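Local coordinates for Lmo0135 protein (Listeria monocytogenes EGD-e, PDB 5ISU), which probably serves as the extracellular substrate-binding component of an ABC transporter, in a family generally assigned to peptide uptake, at residues S19-G23 against E228-K232; D105-N109 against V162-E166; N309-F313 against D442-Q446; Y346-S350 against P375-L381. One frame throughout, in Å; residues are numbered along the deposited sequence.

Contact 1: S19-G23 against E228-K232; sequences SLIIG and EINLK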
loop_
_atom_site.group_PDB
_atom_site.type_symbol
_atom_site.label_atom_id
_atom_site.label_comp_id
_atom_site.label_asym_id
_atom_site.label_seq_id
_atom_site.Cartn_x
_atom_site.Cartn_y
_atom_site.Cartn_z
ATOM N N SER A 19 14.784 17.860 18.043
ATOM C CA SER A 19 13.693 17.951 17.122
ATOM C C SER A 19 14.027 17.185 15.853
ATOM O O SER A 19 15.189 16.992 15.526
ATOM C CB SER A 19 13.464 19.420 16.756
ATOM O OG SER A 19 13.293 20.241 17.895
ATOM N N LEU A 20 12.985 16.753 15.153
ATOM C CA LEU A 20 13.113 16.082 13.861
ATOM C C LEU A 20 12.095 16.722 12.940
ATOM O O LEU A 20 10.932 16.863 13.306
ATOM C CB LEU A 20 12.821 14.589 13.949
ATOM C CG LEU A 20 12.909 13.802 12.627
ATOM C CD1 LEU A 20 14.337 13.728 12.131
ATOM C CD2 LEU A 20 12.370 12.397 12.805
ATOM N N ILE A 21 12.551 17.111 11.753
ATOM C CA ILE A 21 11.716 17.730 10.737
ATOM C C ILE A 21 11.615 16.729 9.604
ATOM O O ILE A 21 12.640 16.311 9.067
ATOM C CB ILE A 21 12.373 18.999 10.179
ATOM C CG1 ILE A 21 12.739 19.958 11.307
ATOM C CG2 ILE A 21 11.438 19.686 9.203
ATOM C CD1 ILE A 21 11.540 20.591 11.959
ATOM N N ILE A 22 10.391 16.343 9.247
ATOM C CA ILE A 22 10.165 15.363 8.182
ATOM C C ILE A 22 9.464 16.014 7.002
ATOM O O ILE A 22 8.447 16.680 7.163
ATOM C CB ILE A 22 9.307 14.202 8.687
ATOM C CG1 ILE A 22 9.842 13.681 10.022
ATOM C CG2 ILE A 22 9.216 13.097 7.625
ATOM C CD1 ILE A 22 9.065 12.502 10.565
ATOM N N GLY A 23 10.004 15.807 5.812
ATOM C CA GLY A 23 9.444 16.427 4.607
ATOM C C GLY A 23 8.371 15.555 3.992
ATOM O O GLY A 23 8.584 14.360 3.813
ATOM N N GLU A 228 17.268 22.204 7.043
ATOM C CA GLU A 228 15.908 22.725 7.307
ATOM C C GLU A 228 14.878 21.576 7.304
ATOM O O GLU A 228 13.753 21.746 7.773
ATOM C CB GLU A 228 15.563 23.808 6.291
ATOM C CG GLU A 228 16.495 25.022 6.427
ATOM C CD GLU A 228 16.489 25.968 5.238
ATOM O OE1 GLU A 228 15.810 25.669 4.241
ATOM O OE2 GLU A 228 17.200 27.006 5.297
ATOM N N ILE A 229 15.274 20.443 6.715
ATOM C CA ILE A 229 14.524 19.195 6.729
ATOM C C ILE A 229 15.572 18.152 7.115
ATOM O O ILE A 229 16.726 18.230 6.667
ATOM C CB ILE A 229 13.892 18.843 5.367
ATOM C CG1 ILE A 229 12.792 19.854 5.031
ATOM C CG2 ILE A 229 13.275 17.449 5.398
ATOM C CD1 ILE A 229 12.126 19.611 3.697
ATOM N N ASN A 230 15.169 17.194 7.947
ATOM C CA ASN A 230 16.066 16.139 8.434
ATOM C C ASN A 230 15.813 14.755 7.829
ATOM O O ASN A 230 16.700 13.906 7.865
ATOM C CB ASN A 230 15.888 15.996 9.939
ATOM C CG ASN A 230 16.194 17.268 10.695
ATOM O OD1 ASN A 230 15.319 17.819 11.364
ATOM N ND2 ASN A 230 17.420 17.762 10.563
ATOM N N LEU A 231 14.609 14.541 7.295
ATOM C CA LEU A 231 14.187 13.241 6.784
ATOM C C LEU A 231 13.107 13.380 5.723
ATOM O O LEU A 231 12.193 14.170 5.871
ATOM C CB LEU A 231 13.610 12.383 7.947
ATOM C CG LEU A 231 12.809 11.107 7.562
ATOM C CD1 LEU A 231 13.665 10.120 6.785
ATOM C CD2 LEU A 231 12.201 10.431 8.789
ATOM N N LYS A 232 13.237 12.626 4.646
ATOM C CA LYS A 232 12.241 12.642 3.579
ATOM C C LYS A 232 12.486 11.512 2.602
ATOM O O LYS A 232 13.565 10.909 2.568
ATOM C CB LYS A 232 12.315 13.956 2.777
ATOM C CG LYS A 232 13.630 14.113 2.007
ATOM C CD LYS A 232 13.848 15.502 1.435
ATOM C CE LYS A 232 12.830 15.867 0.377
ATOM N NZ LYS A 232 12.884 14.991 -0.825
#
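N230 turns its side chain across I21, the two crossing obliquely, and its OD1 takes the place of a backbone carbonyl as acceptor for I21 N. N230 OD1 meets I21 N at 2.9 Å, in the carbonyl plane and on a lone pair. The first torsion explains this reach: CG of N230 is anti to its own carbonyl carbon (chi1 -59°), which sets the carboxamide beside the backbone N of N230 and puts OD1 near I21 N. Separately, N230 N donates to I21 O at 2.9 Å. I21 is thus gripped at both polar backbone atoms by one residue. A second, weak bond to I21 O comes from L231 N.

L20 and N230 slide past each other in opposite directions, L20 CD1 lying 3.5 Å from N230 CB. I22 and L231 instead lie side by side and point the same way, with I22 CG2 4.1 Å from L231 CG. Beyond them G23 N meets L231 O at 2.7 Å, almost straight at the hydrogen (171°), and I229 CG2 packs 3.7 Å from G23 N.

I22 and L231 form a single bridge, which ties strand 19-24, an outermost strand of a four-stranded mixed sheet, to strand 231-233 of the seven-stranded sheet. N230 ND2 bonds to D475, so both ends of this buried amide have partners, which fixes the end that faces I21.

Contact 2: D105-N109 against V162-E166; sequences DTKQN and VENIE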
loop_
_atom_site.group_PDB
_atom_site.type_symbol
_atom_site.label_atom_id
_atom_site.label_comp_id
_atom_site.label_asym_id
_atom_site.label_seq_id
_atom_site.Cartn_x
_atom_site.Cartn_y
_atom_site.Cartn_z
ATOM N N ASP A 105 -21.034 0.748 11.472
ATOM C CA ASP A 105 -22.146 1.678 11.344
ATOM C C ASP A 105 -22.107 2.312 9.946
ATOM O O ASP A 105 -21.241 3.139 9.650
ATOM C CB ASP A 105 -22.036 2.730 12.452
ATOM C CG ASP A 105 -23.285 3.547 12.625
ATOM O OD1 ASP A 105 -24.300 3.243 11.973
ATOM O OD2 ASP A 105 -23.248 4.489 13.446
ATOM N N THR A 106 -23.050 1.895 9.096
ATOM C CA THR A 106 -23.134 2.349 7.704
ATOM C C THR A 106 -23.213 3.866 7.529
ATOM O O THR A 106 -22.656 4.392 6.560
ATOM C CB THR A 106 -24.320 1.684 6.952
ATOM O OG1 THR A 106 -25.491 1.753 7.763
ATOM C CG2 THR A 106 -24.026 0.214 6.638
ATOM N N LYS A 107 -23.880 4.572 8.452
ATOM C CA LYS A 107 -23.985 6.038 8.340
ATOM C C LYS A 107 -22.616 6.765 8.418
ATOM O O LYS A 107 -22.499 7.905 7.957
ATOM C CB LYS A 107 -24.945 6.624 9.394
ATOM C CG LYS A 107 -24.505 6.476 10.849
ATOM C CD LYS A 107 -25.496 7.091 11.844
ATOM C CE LYS A 107 -25.515 8.618 11.784
ATOM N NZ LYS A 107 -26.362 9.260 12.840
ATOM N N GLN A 108 -21.589 6.111 8.975
ATOM C CA GLN A 108 -20.263 6.737 9.093
ATOM C C GLN A 108 -19.437 6.669 7.788
ATOM O O GLN A 108 -18.396 7.343 7.687
ATOM C CB GLN A 108 -19.464 6.118 10.262
ATOM C CG GLN A 108 -20.097 6.268 11.650
ATOM C CD GLN A 108 -20.231 7.715 12.135
ATOM O OE1 GLN A 108 -19.645 8.648 11.566
ATOM N NE2 GLN A 108 -21.009 7.904 13.203
ATOM N N ASN A 109 -19.892 5.869 6.807
ATOM C CA ASN A 109 -19.192 5.710 5.516
ATOM C C ASN A 109 -17.705 5.383 5.668
ATOM O O ASN A 109 -16.863 6.043 5.041
ATOM C CB ASN A 109 -19.312 6.979 4.654
ATOM C CG ASN A 109 -20.721 7.246 4.165
ATOM O OD1 ASN A 109 -21.482 6.323 3.826
ATOM N ND2 ASN A 109 -21.060 8.533 4.067
ATOM N N VAL A 162 -20.996 11.042 18.394
ATOM C CA VAL A 162 -20.722 11.926 17.258
ATOM C C VAL A 162 -21.404 11.302 16.045
ATOM O O VAL A 162 -21.127 10.147 15.706
ATOM C CB VAL A 162 -19.216 12.094 16.998
ATOM C CG1 VAL A 162 -18.976 12.846 15.692
ATOM C CG2 VAL A 162 -18.547 12.812 18.170
ATOM N N GLU A 163 -22.281 12.062 15.392
ATOM C CA GLU A 163 -23.031 11.546 14.247
ATOM C C GLU A 163 -22.213 11.363 12.981
ATOM O O GLU A 163 -22.428 10.394 12.257
ATOM C CB GLU A 163 -24.236 12.421 13.925
ATOM C CG GLU A 163 -25.263 12.526 15.037
ATOM C CD GLU A 163 -26.650 12.814 14.491
ATOM O OE1 GLU A 163 -27.032 12.104 13.534
ATOM O OE2 GLU A 163 -27.371 13.702 15.019
ATOM N N ASN A 164 -21.324 12.313 12.682
ATOM C CA ASN A 164 -20.452 12.214 11.502
ATOM C C ASN A 164 -18.996 12.351 11.952
ATOM O O ASN A 164 -18.476 13.456 12.135
ATOM C CB ASN A 164 -20.815 13.250 10.430
ATOM C CG ASN A 164 -20.044 13.040 9.126
ATOM O OD1 ASN A 164 -18.908 12.551 9.126
ATOM N ND2 ASN A 164 -20.660 13.417 8.010
ATOM N N ILE A 165 -18.341 11.207 12.094
ATOM C CA ILE A 165 -16.981 11.159 12.582
ATOM C C ILE A 165 -15.986 11.759 11.600
ATOM O O ILE A 165 -15.097 12.497 12.021
ATOM C CB ILE A 165 -16.564 9.722 12.971
ATOM C CG1 ILE A 165 -17.483 9.199 14.082
ATOM C CG2 ILE A 165 -15.118 9.694 13.456
ATOM C CD1 ILE A 165 -17.267 7.748 14.451
ATOM N N GLU A 166 -16.151 11.482 10.310
ATOM C CA GLU A 166 -15.215 11.985 9.302
ATOM C C GLU A 166 -15.136 13.532 9.242
ATOM O O GLU A 166 -14.069 14.079 8.984
ATOM C CB GLU A 166 -15.537 11.395 7.912
ATOM C CG GLU A 166 -14.485 11.687 6.831
ATOM C CD GLU A 166 -14.821 11.090 5.459
ATOM O OE1 GLU A 166 -16.018 11.050 5.088
ATOM O OE2 GLU A 166 -13.877 10.694 4.723
#
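Q108 lays its carboxamide against I165, the two side chains crossing at about a right angle, with Q108 OE1 3.4 Å from I165 CG1 and Q108 CD 3.7 Å from the same carbon. The amide is there because the chain folds back at chi2 (-64°), which turns its flat end toward the backbone of 162-166. Q108 OE1 then accepts from I165 N at 2.9 Å; the bond is nearly straight at the hydrogen (175°), although the donor is tilted from the carbonyl plane. On the other end of the amide, Q108 NE2 makes a weak bond to V162 O at 3.4 Å, and E163 O lies 3.0 Å from Q108 NE2.

The receiving segment has no regular helix or strand, and Q108 itself sits in a short 3-10 turn, 106-108, just past helix 93-104. One buried glutamine therefore meets the backbone of an irregular loop, and joins the end of that helix to the loop that follows helix 156-159. Y35 takes part from outside: its OH bonds to Q108 O, and its side chain touches I165.

Nearer the surface, K107 and E163 cross obliquely in a salt bridge, K107 NZ to E163 OE1 at 3.0 Å. The lysine comes to the anti side of that oxygen, 24° out of the carboxylate plane, and K107 CE passes 3.6 Å from E163 O.

Contact 3: N309-F313 against D442-Q446; sequences NTKYF and DKERQ
With CG of Y312 anti to its carbonyl carbon (chi1 -46°) and CG of D442 anti to its backbone N, the phenol and the carboxylate converge. Y312 OH donates to D442 OD1 at 2.6 Å. The oxygen lies at the ring edge, in the ring plane, but it is met on its anti side, 28° out of the carboxylate plane.

Q446 CA lies over one face of the ring and K311 CB, from the same turn as Y312, over the opposite face, both toward the rim. The Q446 CA contact is of CH-pi type, 4.0 Å from the centroid of the Y312 ring and 25° off the normal. Y312 belongs to a type II beta turn, T310 to F313, which presents the ring to the first turn of helix 442-458; Y312 O also bonds to Q453 further along that helix.

R445 crosses the tyrosine at about a right angle, its extended chain bringing R445 CD 3.9 Å from Y312 CE2. The guanidinium is committed elsewhere, in a salt bridge to D405 and in bonds to G436 O and Y449 OH. K311 NZ makes a weak bond to Y312 OH at 3.4 Å. It lies 4.4 Å from D442 OD1, where its charge would probably favour an ionised carboxylate, and 4.2 Å from R445 NH1, a like charge already paired with D405.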
loop_
_atom_site.group_PDB
_atom_site.type_symbol
_atom_site.label_atom_id
_atom_site.label_comp_id
_atom_site.label_asym_id
_atom_site.label_seq_id
_atom_site.Cartn_x
_atom_site.Cartn_y
_atom_site.Cartn_z
ATOM N N ASN A 309 5.615 -9.774 0.109
ATOM C CA ASN A 309 5.083 -9.724 1.473
ATOM C C ASN A 309 3.765 -10.477 1.639
ATOM O O ASN A 309 3.360 -10.764 2.766
ATOM C CB ASN A 309 4.791 -8.263 1.874
ATOM C CG ASN A 309 3.797 -7.585 0.919
ATOM O OD1 ASN A 309 4.094 -7.397 -0.271
ATOM N ND2 ASN A 309 2.622 -7.199 1.440
ATOM N N THR A 310 3.076 -10.758 0.534
ATOM C CA THR A 310 1.745 -11.363 0.616
ATOM C C THR A 310 1.798 -12.859 0.795
ATOM O O THR A 310 2.451 -13.535 0.013
ATOM C CB THR A 310 0.941 -11.071 -0.660
ATOM O OG1 THR A 310 0.896 -9.654 -0.891
ATOM C CG2 THR A 310 -0.475 -11.618 -0.545
ATOM N N LYS A 311 1.069 -13.391 1.777
ATOM C CA LYS A 311 1.041 -14.845 1.984
ATOM C C LYS A 311 0.760 -15.622 0.717
ATOM O O LYS A 311 -0.085 -15.238 -0.089
ATOM C CB LYS A 311 0.041 -15.307 3.041
ATOM C CG LYS A 311 0.561 -15.236 4.451
ATOM C CD LYS A 311 -0.179 -16.187 5.368
ATOM C CE LYS A 311 -1.674 -15.934 5.416
ATOM N NZ LYS A 311 -2.288 -16.877 6.396
ATOM N N TYR A 312 1.493 -16.728 0.580
ATOM C CA TYR A 312 1.389 -17.660 -0.536
ATOM C C TYR A 312 2.043 -17.146 -1.822
ATOM O O TYR A 312 1.897 -17.745 -2.894
ATOM C CB TYR A 312 -0.064 -18.122 -0.731
ATOM C CG TYR A 312 -0.710 -18.509 0.597
ATOM C CD1 TYR A 312 -0.133 -19.468 1.423
ATOM C CD2 TYR A 312 -1.885 -17.907 1.025
ATOM C CE1 TYR A 312 -0.709 -19.820 2.633
ATOM C CE2 TYR A 312 -2.481 -18.253 2.236
ATOM C CZ TYR A 312 -1.887 -19.200 3.041
ATOM O OH TYR A 312 -2.471 -19.530 4.238
ATOM N N PHE A 313 2.803 -16.064 -1.716
ATOM C CA PHE A 313 3.537 -15.586 -2.864
ATOM C C PHE A 313 4.437 -16.718 -3.364
ATOM O O PHE A 313 4.991 -17.453 -2.555
ATOM C CB PHE A 313 4.442 -14.417 -2.485
ATOM C CG PHE A 313 5.449 -14.068 -3.550
ATOM C CD1 PHE A 313 5.141 -13.165 -4.538
ATOM C CD2 PHE A 313 6.718 -14.657 -3.555
ATOM C CE1 PHE A 313 6.068 -12.843 -5.533
ATOM C CE2 PHE A 313 7.657 -14.333 -4.544
ATOM C CZ PHE A 313 7.322 -13.438 -5.542
ATOM N N ASP A 442 -4.142 -24.151 6.138
ATOM C CA ASP A 442 -3.043 -23.406 5.533
ATOM C C ASP A 442 -2.596 -23.970 4.184
ATOM O O ASP A 442 -2.528 -23.225 3.201
ATOM C CB ASP A 442 -1.845 -23.343 6.497
ATOM C CG ASP A 442 -0.810 -22.280 6.091
ATOM O OD1 ASP A 442 -1.194 -21.115 5.814
ATOM O OD2 ASP A 442 0.400 -22.590 6.098
ATOM N N LYS A 443 -2.290 -25.271 4.147
ATOM C CA LYS A 443 -1.828 -25.921 2.909
ATOM C C LYS A 443 -2.887 -25.938 1.794
ATOM O O LYS A 443 -2.548 -25.701 0.632
ATOM C CB LYS A 443 -1.243 -27.322 3.164
ATOM C CG LYS A 443 -2.100 -28.266 3.993
ATOM C CD LYS A 443 -1.374 -29.585 4.253
ATOM C CE LYS A 443 -1.937 -30.309 5.474
ATOM N NZ LYS A 443 -3.401 -30.564 5.397
ATOM N N GLU A 444 -4.154 -26.179 2.134
ATOM C CA GLU A 444 -5.227 -26.133 1.118
ATOM C C GLU A 444 -5.428 -24.699 0.592
ATOM O O GLU A 444 -5.789 -24.488 -0.565
ATOM C CB GLU A 444 -6.553 -26.643 1.673
ATOM C CG GLU A 444 -6.585 -28.132 2.002
ATOM C CD GLU A 444 -7.952 -28.593 2.518
ATOM O OE1 GLU A 444 -8.835 -27.728 2.760
ATOM O OE2 GLU A 444 -8.146 -29.822 2.686
ATOM N N ARG A 445 -5.175 -23.717 1.450
ATOM C CA ARG A 445 -5.340 -22.336 1.076
ATOM C C ARG A 445 -4.127 -21.934 0.205
ATOM O O ARG A 445 -4.267 -21.170 -0.753
ATOM C CB ARG A 445 -5.503 -21.461 2.331
ATOM C CG ARG A 445 -6.179 -20.144 2.029
ATOM C CD ARG A 445 -6.173 -19.119 3.154
ATOM N NE ARG A 445 -6.824 -17.913 2.624
ATOM C CZ ARG A 445 -6.584 -16.659 2.998
ATOM N NH1 ARG A 445 -5.665 -16.372 3.924
ATOM N NH2 ARG A 445 -7.250 -15.675 2.395
ATOM N N GLN A 446 -2.949 -22.487 0.514
ATOM C CA GLN A 446 -1.755 -22.222 -0.288
ATOM C C GLN A 446 -1.974 -22.700 -1.731
ATOM O O GLN A 446 -1.703 -21.955 -2.670
ATOM C CB GLN A 446 -0.494 -22.885 0.305
ATOM C CG GLN A 446 0.801 -22.531 -0.440
ATOM C CD GLN A 446 2.050 -23.208 0.129
ATOM O OE1 GLN A 446 2.953 -23.601 -0.619
ATOM N NE2 GLN A 446 2.093 -23.377 1.443
#

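Contact 4: Y346-S350 against P375-L381; sequences YLNNS and PTDPNAL
Y346 and P375 meet at the ends of two parallel strands, 341-347 and 370-376, connected through helix 351-365 in a beta-alpha-beta unit. The hydrogen bonds come from T376 and N348. Y346 O accepts twice: from T376 N at 2.8 Å and from T376 OG1 at 3.2 Å. The hydroxyl sits above the carbonyl plane, 42° out of it, whereas the amide approaches nearly in line with the C=O. T376 places OG1 there by setting it between its backbone N and carbonyl carbon (chi1 66°). In return T376 O accepts from N348 N at 2.8 Å.

The aromatic contact is a CH-pi one. P375 CA lies over a face of the Y346 ring, 3.9 Å from the centroid and 14° off the normal, and the two side chains run alongside, pointing the same way. P375 CB reaches the phenol end of the ring, whose OH has a weak bond to E354 on helix 351-365.

Apolar packing lies past the strand ends. There D377 N-caps helix 378-385, with a weak bond from N379 N to its OD1, and the first turn faces L347. L347 and L381 cross at about a right angle; their modelled CD2-CD2 separation is too short to be trusted in detail. L347 CD2 also lies 4.0 Å from P378 CA.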
loop_
_atom_site.group_PDB
_atom_site.type_symbol
_atom_site.label_atom_id
_atom_site.label_comp_id
_atom_site.label_asym_id
_atom_site.label_seq_id
_atom_site.Cartn_x
_atom_site.Cartn_y
_atom_site.Cartn_z
ATOM N N TYR A 346 -0.716 6.405 -19.741
ATOM C CA TYR A 346 0.049 6.498 -18.509
ATOM C C TYR A 346 0.018 7.936 -17.979
ATOM O O TYR A 346 -0.570 8.827 -18.607
ATOM C CB TYR A 346 1.483 6.004 -18.767
ATOM C CG TYR A 346 2.235 6.779 -19.823
ATOM C CD1 TYR A 346 2.066 6.499 -21.180
ATOM C CD2 TYR A 346 3.138 7.774 -19.467
ATOM C CE1 TYR A 346 2.750 7.212 -22.151
ATOM C CE2 TYR A 346 3.830 8.496 -20.424
ATOM C CZ TYR A 346 3.637 8.215 -21.765
ATOM O OH TYR A 346 4.323 8.933 -22.703
ATOM N N LEU A 347 0.618 8.148 -16.811
ATOM C CA LEU A 347 0.672 9.473 -16.180
ATOM C C LEU A 347 1.648 10.408 -16.918
ATOM O O LEU A 347 2.777 10.023 -17.210
ATOM C CB LEU A 347 1.094 9.322 -14.714
ATOM C CG LEU A 347 0.128 8.545 -13.813
ATOM C CD1 LEU A 347 0.796 8.094 -12.519
ATOM C CD2 LEU A 347 -1.119 9.368 -13.514
ATOM N N ASN A 348 1.220 11.641 -17.190
ATOM C CA ASN A 348 2.073 12.616 -17.903
ATOM C C ASN A 348 3.118 13.326 -17.024
ATOM O O ASN A 348 3.865 14.164 -17.516
ATOM C CB ASN A 348 1.217 13.673 -18.631
ATOM C CG ASN A 348 0.450 14.593 -17.681
ATOM O OD1 ASN A 348 0.478 14.433 -16.457
ATOM N ND2 ASN A 348 -0.256 15.555 -18.254
ATOM N N ASN A 349 3.158 12.991 -15.735
ATOM C CA ASN A 349 4.087 13.602 -14.786
ATOM C C ASN A 349 4.993 12.568 -14.099
ATOM O O ASN A 349 5.423 12.777 -12.966
ATOM C CB ASN A 349 3.277 14.350 -13.726
ATOM C CG ASN A 349 2.423 13.422 -12.879
ATOM O OD1 ASN A 349 2.299 12.222 -13.162
ATOM N ND2 ASN A 349 1.837 13.969 -11.827
ATOM N N SER A 350 5.258 11.449 -14.768
ATOM C CA SER A 350 6.095 10.386 -14.201
ATOM C C SER A 350 7.134 9.969 -15.211
ATOM O O SER A 350 6.812 9.339 -16.216
ATOM C CB SER A 350 5.240 9.180 -13.814
ATOM O OG SER A 350 6.048 8.108 -13.352
ATOM N N PRO A 375 0.339 9.921 -23.139
ATOM C CA PRO A 375 0.504 10.395 -21.767
ATOM C C PRO A 375 -0.703 11.244 -21.390
ATOM O O PRO A 375 -1.193 12.006 -22.241
ATOM C CB PRO A 375 1.761 11.270 -21.846
ATOM C CG PRO A 375 1.813 11.753 -23.252
ATOM C CD PRO A 375 1.144 10.706 -24.100
ATOM N N THR A 376 -1.187 11.128 -20.153
ATOM C CA THR A 376 -2.366 11.904 -19.734
ATOM C C THR A 376 -2.292 12.498 -18.324
ATOM O O THR A 376 -1.484 12.089 -17.487
ATOM C CB THR A 376 -3.656 11.059 -19.800
ATOM O OG1 THR A 376 -3.584 10.012 -18.834
ATOM C CG2 THR A 376 -3.867 10.464 -21.182
ATOM N N ASP A 377 -3.178 13.472 -18.105
ATOM C CA ASP A 377 -3.361 14.194 -16.843
ATOM C C ASP A 377 -3.918 13.193 -15.825
ATOM O O ASP A 377 -4.765 12.379 -16.193
ATOM C CB ASP A 377 -4.350 15.360 -17.101
ATOM C CG ASP A 377 -4.622 16.226 -15.873
ATOM O OD1 ASP A 377 -5.200 15.733 -14.876
ATOM O OD2 ASP A 377 -4.347 17.444 -15.952
ATOM N N PRO A 378 -3.456 13.245 -14.552
ATOM C CA PRO A 378 -3.912 12.285 -13.518
ATOM C C PRO A 378 -5.429 12.147 -13.363
ATOM O O PRO A 378 -5.939 11.028 -13.404
ATOM C CB PRO A 378 -3.284 12.822 -12.229
ATOM C CG PRO A 378 -2.079 13.558 -12.688
ATOM C CD PRO A 378 -2.450 14.179 -14.007
ATOM N N ASN A 379 -6.136 13.263 -13.198
ATOM C CA ASN A 379 -7.595 13.224 -13.042
ATOM C C ASN A 379 -8.219 12.520 -14.230
ATOM O O ASN A 379 -9.019 11.598 -14.066
ATOM C CB ASN A 379 -8.193 14.634 -12.951
ATOM C CG ASN A 379 -7.629 15.449 -11.802
ATOM O OD1 ASN A 379 -6.684 15.032 -11.122
ATOM N ND2 ASN A 379 -8.192 16.639 -11.596
ATOM N N ALA A 380 -7.839 12.965 -15.428
ATOM C CA ALA A 380 -8.351 12.396 -16.671
ATOM C C ALA A 380 -8.066 10.902 -16.754
ATOM O O ALA A 380 -8.903 10.139 -17.227
ATOM C CB ALA A 380 -7.754 13.115 -17.873
ATOM N N LEU A 381 -6.893 10.488 -16.268
ATOM C CA LEU A 381 -6.504 9.073 -16.302
ATOM C C LEU A 381 -7.420 8.224 -15.408
ATOM O O LEU A 381 -7.773 7.109 -15.774
ATOM C CB LEU A 381 -5.035 8.897 -15.907
ATOM C CG LEU A 381 -4.441 7.485 -16.026
ATOM C CD1 LEU A 381 -4.514 6.958 -17.455
ATOM C CD2 LEU A 381 -3.005 7.476 -15.530
#

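How the contacts relate
The four contacts are dispersed: their centres lie 30 to 39 Å apart and no two touch, the closest approach being about 14 Å between nearest atoms of contacts 1 and 4. These two reach the same seven-stranded sheet, contact 1 through strand 231-233 and contact 4 through strands 341-347 and 370-376. Along the chain, contact 2 is nested inside the loop closed by contact 1, and contact 4 inside that closed by contact 3; the first pair is complete before the second opens. Contact 3 lies across the chain's centre from both 1 and 4. In this solute-binding fold contacts 1 and 3 thus join parts distant in sequence, 205 and 129 residues apart, while contact 4 closes a short beta-alpha-beta unit.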